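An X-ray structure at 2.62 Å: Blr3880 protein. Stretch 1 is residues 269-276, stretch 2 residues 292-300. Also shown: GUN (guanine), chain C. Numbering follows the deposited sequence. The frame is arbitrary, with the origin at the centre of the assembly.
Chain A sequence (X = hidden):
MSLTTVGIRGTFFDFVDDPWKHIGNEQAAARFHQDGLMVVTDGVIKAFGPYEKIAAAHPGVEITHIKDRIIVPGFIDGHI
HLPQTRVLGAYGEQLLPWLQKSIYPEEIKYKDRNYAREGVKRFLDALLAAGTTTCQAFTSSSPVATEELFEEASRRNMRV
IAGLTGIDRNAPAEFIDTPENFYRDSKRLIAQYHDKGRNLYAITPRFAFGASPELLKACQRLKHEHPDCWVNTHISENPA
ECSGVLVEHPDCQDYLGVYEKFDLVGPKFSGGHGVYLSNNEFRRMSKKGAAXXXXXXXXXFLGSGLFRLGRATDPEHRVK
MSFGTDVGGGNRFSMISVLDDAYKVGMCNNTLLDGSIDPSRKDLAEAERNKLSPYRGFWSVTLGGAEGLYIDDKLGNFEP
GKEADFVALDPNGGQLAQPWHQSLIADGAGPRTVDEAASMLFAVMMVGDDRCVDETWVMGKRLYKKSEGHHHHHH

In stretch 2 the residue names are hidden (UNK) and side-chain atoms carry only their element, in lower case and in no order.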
# COMPACT_ATOMS: atom_id res chain seq x y z
N PHE A 269 -27.04 7.25 -7.33
CA PHE A 269 -26.56 6.02 -7.96
C PHE A 269 -25.05 5.97 -7.78
O PHE A 269 -24.37 6.98 -7.99
CB PHE A 269 -26.85 6.01 -9.46
CG PHE A 269 -26.17 4.89 -10.21
CD1 PHE A 269 -26.84 3.69 -10.46
CD2 PHE A 269 -24.88 5.04 -10.70
CE1 PHE A 269 -26.22 2.66 -11.18
CE2 PHE A 269 -24.26 4.01 -11.43
CZ PHE A 269 -24.94 2.83 -11.66
N SER A 270 -24.53 4.82 -7.38
CA SER A 270 -23.09 4.70 -7.20
C SER A 270 -22.60 3.49 -7.98
O SER A 270 -23.07 2.37 -7.75
CB SER A 270 -22.73 4.55 -5.72
OG SER A 270 -22.96 5.76 -5.01
N GLY A 271 -21.67 3.71 -8.90
CA GLY A 271 -21.11 2.62 -9.68
C GLY A 271 -19.68 2.40 -9.25
O GLY A 271 -18.83 3.23 -9.50
N GLY A 272 -19.41 1.28 -8.59
CA GLY A 272 -18.06 1.02 -8.12
C GLY A 272 -17.02 0.71 -9.18
O GLY A 272 -17.32 0.02 -10.15
N HIS A 273 -15.81 1.22 -8.98
CA HIS A 273 -14.69 0.97 -9.90
C HIS A 273 -14.88 1.53 -11.30
O HIS A 273 -15.40 0.85 -12.19
CB HIS A 273 -14.45 -0.53 -10.04
CG HIS A 273 -14.33 -1.26 -8.74
ND1 HIS A 273 -15.34 -2.05 -8.24
CD2 HIS A 273 -13.31 -1.35 -7.85
CE1 HIS A 273 -14.95 -2.61 -7.11
NE2 HIS A 273 -13.72 -2.20 -6.86
N GLY A 274 -14.47 2.77 -11.55
CA GLY A 274 -14.64 3.29 -12.90
C GLY A 274 -13.85 2.43 -13.87
O GLY A 274 -14.38 1.93 -14.83
N VAL A 275 -12.56 2.27 -13.59
CA VAL A 275 -11.60 1.51 -14.37
C VAL A 275 -11.75 1.37 -15.89
O VAL A 275 -10.84 1.74 -16.63
CB VAL A 275 -11.37 0.12 -13.76
CG1 VAL A 275 -10.01 -0.41 -14.19
CG2 VAL A 275 -11.42 0.20 -12.26
N TYR A 276 -12.86 0.83 -16.37
CA TYR A 276 -13.02 0.67 -17.81
C TYR A 276 -14.15 1.46 -18.47
O TYR A 276 -14.67 1.06 -19.51
CB TYR A 276 -13.14 -0.82 -18.15
CG TYR A 276 -11.83 -1.54 -17.94
CD1 TYR A 276 -10.76 -1.34 -18.81
CD2 TYR A 276 -11.62 -2.33 -16.83
CE1 TYR A 276 -9.52 -1.92 -18.58
CE2 TYR A 276 -10.37 -2.92 -16.58
CZ TYR A 276 -9.33 -2.70 -17.46
OH TYR A 276 -8.08 -3.24 -17.20
N UNK A 292 -19.43 7.76 -9.28
CA UNK A 292 -18.56 6.60 -9.41
C UNK A 292 -17.75 6.50 -8.11
O UNK A 292 -17.49 7.51 -7.46
c UNK A 292 -16.80 5.45 -10.80
c UNK A 292 -17.60 6.72 -10.63
c UNK A 292 -16.67 7.89 -10.45
N UNK A 293 -17.38 5.28 -7.73
CA UNK A 293 -16.62 5.08 -6.51
C UNK A 293 -15.25 4.51 -6.84
O UNK A 293 -15.13 3.38 -7.30
c UNK A 293 -18.77 4.58 -5.31
c UNK A 293 -16.58 4.06 -4.23
c UNK A 293 -17.34 4.12 -5.54
N UNK A 294 -14.22 5.32 -6.60
CA UNK A 294 -12.82 4.97 -6.86
C UNK A 294 -12.25 4.10 -5.75
O UNK A 294 -12.01 4.59 -4.65
c UNK A 294 -9.69 7.17 -6.76
c UNK A 294 -12.03 6.29 -7.03
c UNK A 294 -8.59 4.91 -7.90
c UNK A 294 -8.31 7.08 -6.93
c UNK A 294 -10.53 6.13 -7.15
c UNK A 294 -9.97 5.00 -7.72
c UNK A 294 -7.76 5.95 -7.51
N UNK A 295 -12.02 2.83 -6.04
CA UNK A 295 -11.48 1.89 -5.06
C UNK A 295 -10.10 1.40 -5.47
O UNK A 295 -9.94 0.26 -5.89
c UNK A 295 -12.42 0.69 -4.93
s UNK A 295 -14.14 1.14 -4.61
N UNK A 296 -9.07 2.24 -5.32
CA UNK A 296 -7.69 1.92 -5.68
C UNK A 296 -7.06 0.66 -5.09
O UNK A 296 -6.39 -0.07 -5.81
c UNK A 296 -9.14 3.54 -4.63
c UNK A 296 -7.72 3.72 -4.18
c UNK A 296 -6.94 3.19 -5.31
N UNK A 297 -7.26 0.41 -3.80
CA UNK A 297 -6.67 -0.78 -3.18
C UNK A 297 -7.15 -2.05 -3.85
O UNK A 297 -6.38 -2.98 -4.08
s UNK A 297 -6.23 0.38 -0.69
c UNK A 297 -7.02 -0.85 -1.70
N UNK A 298 -8.44 -2.08 -4.16
CA UNK A 298 -9.07 -3.22 -4.81
C UNK A 298 -8.59 -3.32 -6.26
O UNK A 298 -8.19 -4.39 -6.72
c UNK A 298 -10.58 -3.06 -4.75
o UNK A 298 -11.23 -4.11 -5.43
N UNK A 299 -8.63 -2.19 -6.97
CA UNK A 299 -8.21 -2.15 -8.36
C UNK A 299 -6.83 -2.73 -8.54
O UNK A 299 -6.58 -3.45 -9.51
c UNK A 299 -9.64 -0.16 -8.97
c UNK A 299 -8.24 -0.71 -8.88
n UNK A 299 -9.76 1.15 -9.07
o UNK A 299 -10.61 -0.91 -8.96
N UNK A 300 -5.92 -2.42 -7.61
CA UNK A 300 -4.54 -2.93 -7.67
C UNK A 300 -4.43 -4.37 -7.19
O UNK A 300 -3.74 -5.18 -7.79
c UNK A 300 -3.45 -0.57 -7.27
c UNK A 300 -3.60 -2.04 -6.85
c UNK A 300 -2.91 -0.49 -8.68
c UNK A 300 -2.54 0.16 -6.31
N9 GUN C . -19.25 -7.17 -8.16
C8 GUN C . -19.11 -8.28 -8.92
N7 GUN C . -17.87 -8.68 -8.93
C5 GUN C . -17.12 -7.85 -8.18
C6 GUN C . -15.73 -7.78 -7.83
O6 GUN C . -14.92 -8.62 -8.23
N1 GUN C . -15.32 -6.74 -7.00
C2 GUN C . -16.23 -5.80 -6.53
N2 GUN C . -15.79 -4.78 -5.69
N3 GUN C . -17.51 -5.85 -6.85
C4 GUN C . -17.99 -6.85 -7.66

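Position 292 carries three side-chain carbons, one bonded to the backbone CA and bearing the other two. One of the two end carbons lies 3.3 Å from Gly 271 O and 3.6 Å from Gly 274 N, so the branch packs against bare backbone. That fork at the first carbon, with no oxygen, identifies Val 292, chi1 63° (p), and the end carbon is CG2. The CA of Val 292 lies 4.7 Å from the CA of Gly 271, its partner in a parallel bridge.

Position 293 repeats the pattern, three carbons forked at the first, and one of them lies 4.0 Å from Ser 270 CB. This is Val 293, chi1 -174° (t), and the carbon near Ser 270 is CG2. Alternation along the strand puts this side chain on the sheet face opposite that of Val 292.

Position 294 has one carbon leading to a ring of six carbons, with no hydroxyl oxygen. Its CA-to-CB bond points away from stretch 1, and the ring makes no contact with it. This is Phe 294.

Position 295 holds one carbon and one terminal sulfur. CB lies 3.7 Å from His 273 CD2, while the sulfur sits over one face of the imidazole, 4.4 Å from the centroid of the His 273 ring and 27° off its normal. This is Cys 295, at the N-cap position of the following helix.

Position 296 has three carbons that close a ring onto the backbone N; its CA-to-CB bond points away from stretch 1. The ring defines Pro 296. Position 297 again shows one carbon and one sulfur, out of reach of stretch 1: Cys 297.

Position 298 has one carbon and one oxygen, the oxygen 3.4 Å from His 273 NE2: Ser 298.

Position 299 has two carbons, the second carrying one oxygen and one nitrogen, a short amide. The oxygen approaches the imidazole edge, 3.0 Å from His 273 CD2, and lies 3.6 Å from Val 275 CG2. This is Asn 299. Its backbone N donates to Cys 295 O at 3.0 Å, and both side chains lie beside the His 273 ring.

Position 300 has four carbons forked at the second, out of reach of stretch 1: Leu 300.

The contact therefore has two parts. Parallel strand pairing is fixed by Val 293 N donating to Gly 271 O (3.1 Å, 159°) and His 273 N donating to Val 293 O (2.8 Å, 154°). Beyond the strands, the His 273 side chain reaches the start of the helix, with sulfur over one ring face and amide oxygen at the edge.

Stretch 2 (292-300) VVFCPCSNL
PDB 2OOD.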